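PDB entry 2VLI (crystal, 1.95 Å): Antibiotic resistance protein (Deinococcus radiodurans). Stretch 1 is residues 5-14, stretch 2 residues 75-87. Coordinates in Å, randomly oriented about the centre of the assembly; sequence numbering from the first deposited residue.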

ATOM      1  N   SER A   5      22.411  -5.106  21.156  1.00 35.05           N
ATOM      2  CA  SER A   5      21.556  -4.125  21.898  1.00 34.86           C
ATOM      3  C   SER A   5      20.287  -3.835  21.076  1.00 33.29           C
ATOM      4  O   SER A   5      20.278  -4.041  19.875  1.00 32.67           O
ATOM      5  CB  SER A   5      22.319  -2.828  22.132  1.00 35.76           C
ATOM      6  OG  SER A   5      22.747  -2.282  20.888  1.00 38.55           O
ATOM      7  N   PRO A   6      19.208  -3.363  21.723  1.00 31.46           N
ATOM      8  CA  PRO A   6      17.947  -3.252  20.981  1.00 30.16           C
ATOM      9  C   PRO A   6      17.984  -2.313  19.773  1.00 27.46           C
ATOM     10  O   PRO A   6      18.610  -1.272  19.823  1.00 26.13           O
ATOM     11  CB  PRO A   6      16.975  -2.684  22.016  1.00 30.76           C
ATOM     12  CG  PRO A   6      17.595  -2.981  23.335  1.00 32.10           C
ATOM     13  CD  PRO A   6      19.071  -2.900  23.109  1.00 32.06           C
ATOM     14  N   ILE A   7      17.265  -2.685  18.718  1.00 24.73           N
ATOM     15  CA  ILE A   7      17.059  -1.813  17.544  1.00 22.53           C
ATOM     16  C   ILE A   7      15.616  -1.296  17.539  1.00 21.82           C
ATOM     17  O   ILE A   7      14.671  -2.098  17.519  1.00 20.92           O
ATOM     18  CB  ILE A   7      17.408  -2.562  16.235  1.00 22.31           C
ATOM     19  CG1 ILE A   7      18.895  -2.981  16.271  1.00 22.82           C
ATOM     20  CG2 ILE A   7      17.159  -1.677  14.998  1.00 19.90           C
ATOM     21  CD1 ILE A   7      19.339  -3.834  15.090  1.00 23.50           C
ATOM     22  N   ILE A   8      15.438   0.026  17.602  1.00 20.30           N
ATOM     23  CA  ILE A   8      14.090   0.631  17.633  1.00 20.67           C
ATOM     24  C   ILE A   8      13.835   1.270  16.269  1.00 20.12           C
ATOM     25  O   ILE A   8      14.464   2.229  15.932  1.00 20.47           O
ATOM     26  CB  ILE A   8      13.952   1.653  18.754  1.00 20.61           C
ATOM     27  CG1 ILE A   8      14.373   1.038  20.087  1.00 23.85           C
ATOM     28  CG2 ILE A   8      12.566   2.165  18.867  1.00 21.85           C
ATOM     29  CD1 ILE A   8      14.635   2.079  21.168  1.00 25.93           C
ATOM     30  N   TRP A   9      12.914   0.696  15.506  1.00 18.61           N
ATOM     31  CA  TRP A   9      12.718   1.000  14.106  1.00 18.28           C
ATOM     32  C   TRP A   9      11.361   1.679  14.026  1.00 18.24           C
ATOM     33  O   TRP A   9      10.351   1.086  14.374  1.00 18.05           O
ATOM     34  CB  TRP A   9      12.727  -0.313  13.353  1.00 17.40           C
ATOM     35  CG  TRP A   9      12.380  -0.251  11.900  1.00 17.46           C
ATOM     36  CD1 TRP A   9      11.139  -0.086  11.361  1.00 17.40           C
ATOM     37  CD2 TRP A   9      13.268  -0.472  10.792  1.00 16.93           C
ATOM     38  NE1 TRP A   9      11.195  -0.161  10.001  1.00 21.00           N
ATOM     39  CE2 TRP A   9      12.487  -0.415   9.616  1.00 18.69           C
ATOM     40  CE3 TRP A   9      14.639  -0.729  10.676  1.00 18.95           C
ATOM     41  CZ2 TRP A   9      13.034  -0.556   8.338  1.00 19.17           C
ATOM     42  CZ3 TRP A   9      15.183  -0.888   9.377  1.00 17.71           C
ATOM     43  CH2 TRP A   9      14.385  -0.788   8.239  1.00 18.64           C
ATOM     44  N   ILE A  10      11.352   2.938  13.641  1.00 17.94           N
ATOM     45  CA  ILE A  10      10.168   3.755  13.720  1.00 18.89           C
ATOM     46  C   ILE A  10       9.777   4.328  12.356  1.00 18.99           C
ATOM     47  O   ILE A  10      10.461   5.199  11.814  1.00 19.72           O
ATOM     48  CB  ILE A  10      10.376   4.930  14.717  1.00 19.08           C
ATOM     49  CG1 ILE A  10      10.724   4.377  16.091  1.00 22.21           C
ATOM     50  CG2 ILE A  10       9.112   5.836  14.760  1.00 20.00           C
ATOM     51  CD1 ILE A  10      11.337   5.414  17.056  1.00 24.41           C
ATOM     52  N   ASN A  11       8.672   3.834  11.807  1.00 18.52           N
ATOM     53  CA  ASN A  11       8.156   4.285  10.548  1.00 20.09           C
ATOM     54  C   ASN A  11       7.070   5.313  10.810  1.00 21.85           C
ATOM     55  O   ASN A  11       6.293   5.172  11.742  1.00 22.15           O
ATOM     56  CB  ASN A  11       7.580   3.123   9.771  1.00 19.49           C
ATOM     57  CG  ASN A  11       7.148   3.513   8.366  1.00 20.10           C
ATOM     58  OD1 ASN A  11       7.702   4.437   7.754  1.00 20.28           O
ATOM     59  ND2 ASN A  11       6.124   2.854   7.872  1.00 21.57           N
ATOM     60  N   GLY A  12       6.980   6.298   9.965  1.00 24.59           N
ATOM     61  CA  GLY A  12       6.089   7.429  10.225  1.00 26.73           C
ATOM     62  C   GLY A  12       5.674   8.036   8.920  1.00 28.04           C
ATOM     63  O   GLY A  12       6.318   7.775   7.899  1.00 28.35           O
ATOM     64  N   PRO A  13       4.586   8.820   8.934  1.00 29.03           N
ATOM     65  CA  PRO A  13       4.091   9.443   7.720  1.00 31.04           C
ATOM     66  C   PRO A  13       4.760  10.790   7.427  1.00 33.13           C
ATOM     67  O   PRO A  13       4.448  11.377   6.421  1.00 34.99           O
ATOM     68  CB  PRO A  13       2.629   9.711   8.066  1.00 30.78           C
ATOM     69  CG  PRO A  13       2.683  10.075   9.501  1.00 29.13           C
ATOM     70  CD  PRO A  13       3.748   9.178  10.096  1.00 29.84           C
ATOM     71  N   PHE A  14       5.662  11.255   8.295  1.00 34.45           N
ATOM     72  CA  PHE A  14       6.250  12.601   8.174  1.00 36.54           C
ATOM     73  C   PHE A  14       7.384  12.707   7.128  1.00 36.63           C
ATOM     74  O   PHE A  14       7.526  11.826   6.255  1.00 37.20           O
ATOM     75  CB  PHE A  14       6.717  13.097   9.554  1.00 36.79           C
ATOM     76  CG  PHE A  14       5.629  13.106  10.592  1.00 38.31           C
ATOM     77  CD1 PHE A  14       4.590  14.066  10.531  1.00 39.55           C
ATOM     78  CD2 PHE A  14       5.638  12.165  11.643  1.00 39.81           C
ATOM     79  CE1 PHE A  14       3.588  14.092  11.488  1.00 35.92           C
ATOM     80  CE2 PHE A  14       4.622  12.162  12.611  1.00 38.99           C
ATOM     81  CZ  PHE A  14       3.592  13.135  12.529  1.00 39.90           C
TER
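Stretch 2, residues 75-87: EAAGPLIVPVSIS

Stretch 2 leaves a helix at Ala76, bends at Ala77, is extended again through Gly78 and Pro79, and then runs as a strand, residues 80-84, beside strand 7-11. The two strands are parallel, their directions differing by 12° and their axes approaching to 4.6 Å. Ile7 pairs with Leu80, Ile8 with Ile81, Trp9 with Val82, Ile10 with Pro83 and Asn11 with Val84, at CA-CA distances of 4.6 to 4.9 Å.

As in any parallel pair, alternate residues do the bonding. Pro6 O accepts from Leu80 N (2.9 Å); Ile8 N donates to Leu80 O (2.7 Å) while Ile8 O accepts from Val82 N (2.8 Å); Ile10 N donates to Val82 O (3.0 Å) and Ile10 O accepts from Val84 N (2.9 Å). Pro83, which has no amide hydrogen, falls between these donors, so the ladder loses nothing by it. The last rung, Gly12 N to Val84 O at 3.2 Å, is weak, its angle only 129°.

Polar side chains serve both ends. Ser5 OG donates to Gly78 O (2.8 Å). Asn11 carries an acceptor and a donor on one amide, and so satisfies both backbone groups of Ile86: OD1 accepts from Ile86 N at 2.7 Å and ND2 donates to Ile86 O at 2.9 Å. Ser85 OG lies 2.9 Å from both Gly12 O and Phe14 O, and its single proton could serve either.

Between the ends, beta-branched and aromatic side chains suit the extended backbone and cover the sheet. On the face of Ile7, Trp9 and Asn11, Ile7 CG2 meets Val82 CG2 at 4.0 Å, Trp9 CE3 lies 3.9 Å from Val82 CG1, and Val84 CG1 sits over one face of the indole. On the face of Ile8 and Ile10 the side-chain contacts between the stretches are longer: Ile10 CD1 is 4.4 Å from Ile81 CG2.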

ATOM      1  N   GLU A  75      28.432  -2.687  16.407  1.00 34.24           N
ATOM      2  CA  GLU A  75      29.254  -1.635  16.982  1.00 34.89           C
ATOM      3  C   GLU A  75      28.538  -0.748  18.007  1.00 35.63           C
ATOM      4  O   GLU A  75      29.177   0.063  18.677  1.00 36.55           O
ATOM      5  CB  GLU A  75      29.783  -0.751  15.855  1.00 34.70           C
ATOM      6  CG  GLU A  75      30.621  -1.508  14.833  1.00 35.71           C
ATOM      7  CD  GLU A  75      31.982  -1.977  15.351  1.00 39.42           C
ATOM      8  OE1 GLU A  75      32.773  -1.106  15.785  1.00 38.83           O
ATOM      9  OE2 GLU A  75      32.266  -3.211  15.309  1.00 40.23           O
ATOM     10  N   ALA A  76      27.218  -0.864  18.101  1.00 35.51           N
ATOM     11  CA  ALA A  76      26.419   0.051  18.901  1.00 35.58           C
ATOM     12  C   ALA A  76      26.629  -0.236  20.393  1.00 35.85           C
ATOM     13  O   ALA A  76      26.649  -1.395  20.799  1.00 36.15           O
ATOM     14  CB  ALA A  76      24.930  -0.087  18.532  1.00 35.26           C
ATOM     15  N   ALA A  77      26.824   0.824  21.172  1.00 36.46           N
ATOM     16  CA  ALA A  77      26.945   0.719  22.635  1.00 37.46           C
ATOM     17  C   ALA A  77      25.528   0.523  23.173  1.00 37.44           C
ATOM     18  O   ALA A  77      25.216  -0.481  23.811  1.00 38.26           O
ATOM     19  CB  ALA A  77      27.595   2.016  23.231  1.00 37.43           C
ATOM     20  N   GLY A  78      24.672   1.486  22.852  1.00 36.27           N
ATOM     21  CA  GLY A  78      23.313   1.477  23.317  1.00 35.01           C
ATOM     22  C   GLY A  78      22.343   1.069  22.217  1.00 33.28           C
ATOM     23  O   GLY A  78      22.717   0.458  21.207  1.00 33.70           O
ATOM     24  N   PRO A  79      21.079   1.374  22.428  1.00 30.51           N
ATOM     25  CA  PRO A  79      20.105   1.047  21.409  1.00 28.73           C
ATOM     26  C   PRO A  79      20.327   1.777  20.081  1.00 27.02           C
ATOM     27  O   PRO A  79      20.755   2.924  20.025  1.00 26.39           O
ATOM     28  CB  PRO A  79      18.774   1.449  22.046  1.00 29.28           C
ATOM     29  CG  PRO A  79      19.063   1.499  23.559  1.00 30.95           C
ATOM     30  CD  PRO A  79      20.481   1.991  23.622  1.00 30.89           C
ATOM     31  N   LEU A  80      20.020   1.082  19.007  1.00 24.72           N
ATOM     32  CA  LEU A  80      20.107   1.625  17.685  1.00 24.14           C
ATOM     33  C   LEU A  80      18.700   2.108  17.288  1.00 22.73           C
ATOM     34  O   LEU A  80      17.765   1.311  17.291  1.00 21.99           O
ATOM     35  CB  LEU A  80      20.636   0.528  16.777  1.00 24.58           C
ATOM     36  CG  LEU A  80      21.372   0.864  15.488  1.00 27.98           C
ATOM     37  CD1 LEU A  80      22.477   1.939  15.690  1.00 27.29           C
ATOM     38  CD2 LEU A  80      21.981  -0.413  14.962  1.00 29.83           C
ATOM     39  N   ILE A  81      18.561   3.402  16.999  1.00 20.88           N
ATOM     40  CA  ILE A  81      17.277   4.028  16.639  1.00 20.34           C
ATOM     41  C   ILE A  81      17.239   4.355  15.152  1.00 19.48           C
ATOM     42  O   ILE A  81      18.093   5.053  14.640  1.00 18.53           O
ATOM     43  CB  ILE A  81      17.014   5.317  17.431  1.00 20.84           C
ATOM     44  CG1 ILE A  81      17.160   5.074  18.937  1.00 21.83           C
ATOM     45  CG2 ILE A  81      15.662   5.888  17.046  1.00 20.58           C
ATOM     46  CD1 ILE A  81      17.473   6.344  19.810  1.00 23.19           C
ATOM     47  N   VAL A  82      16.258   3.826  14.442  1.00 19.33           N
ATOM     48  CA  VAL A  82      16.193   3.963  12.982  1.00 17.94           C
ATOM     49  C   VAL A  82      14.860   4.602  12.534  1.00 18.65           C
ATOM     50  O   VAL A  82      13.880   3.900  12.426  1.00 17.63           O
ATOM     51  CB  VAL A  82      16.323   2.556  12.304  1.00 19.11           C
ATOM     52  CG1 VAL A  82      16.393   2.698  10.791  1.00 14.77           C
ATOM     53  CG2 VAL A  82      17.501   1.714  12.918  1.00 17.18           C
ATOM     54  N   PRO A  83      14.834   5.919  12.233  1.00 19.79           N
ATOM     55  CA  PRO A  83      13.650   6.576  11.660  1.00 19.81           C
ATOM     56  C   PRO A  83      13.556   6.311  10.160  1.00 20.11           C
ATOM     57  O   PRO A  83      14.513   6.539   9.447  1.00 19.66           O
ATOM     58  CB  PRO A  83      13.886   8.067  11.918  1.00 20.62           C
ATOM     59  CG  PRO A  83      15.339   8.217  12.303  1.00 21.64           C
ATOM     60  CD  PRO A  83      15.990   6.837  12.293  1.00 19.69           C
ATOM     61  N   VAL A  84      12.392   5.843   9.697  1.00 19.46           N
ATOM     62  CA  VAL A  84      12.121   5.602   8.311  1.00 20.28           C
ATOM     63  C   VAL A  84      10.765   6.185   7.974  1.00 22.12           C
ATOM     64  O   VAL A  84       9.990   6.515   8.849  1.00 20.94           O
ATOM     65  CB  VAL A  84      12.148   4.104   7.944  1.00 20.91           C
ATOM     66  CG1 VAL A  84      13.476   3.525   8.268  1.00 22.64           C
ATOM     67  CG2 VAL A  84      11.099   3.326   8.690  1.00 20.17           C
ATOM     68  N   SER A  85      10.542   6.372   6.691  1.00 24.69           N
ATOM     69  CA  SER A  85       9.285   6.851   6.141  1.00 26.64           C
ATOM     70  C   SER A  85       8.996   6.019   4.932  1.00 26.93           C
ATOM     71  O   SER A  85       9.503   6.303   3.843  1.00 27.24           O
ATOM     72  CB  SER A  85       9.423   8.291   5.716  1.00 27.57           C
ATOM     73  OG  SER A  85       8.306   9.006   6.197  1.00 32.11           O
ATOM     74  N   ILE A  86       8.254   4.931   5.128  1.00 26.09           N
ATOM     75  CA  ILE A  86       7.968   4.004   4.050  1.00 26.68           C
ATOM     76  C   ILE A  86       6.443   3.809   4.010  1.00 27.69           C
ATOM     77  O   ILE A  86       5.836   3.562   5.028  1.00 25.57           O
ATOM     78  CB  ILE A  86       8.598   2.646   4.267  1.00 26.09           C
ATOM     79  CG1 ILE A  86      10.143   2.740   4.317  1.00 27.84           C
ATOM     80  CG2 ILE A  86       8.149   1.677   3.185  1.00 24.83           C
ATOM     81  CD1 ILE A  86      10.801   2.865   2.991  1.00 27.96           C
ATOM     82  N   SER A  87       5.887   3.849   2.797  1.00 30.57           N
ATOM     83  CA  SER A  87       4.444   3.705   2.552  1.00 32.59           C
ATOM     84  C   SER A  87       4.103   2.477   1.741  1.00 33.02           C
ATOM     85  O   SER A  87       2.985   1.968   1.868  1.00 36.78           O
ATOM     86  CB  SER A  87       3.932   4.967   1.837  1.00 33.61           C
ATOM     87  OG  SER A  87       4.708   5.296   0.654  1.00 36.62           O
TER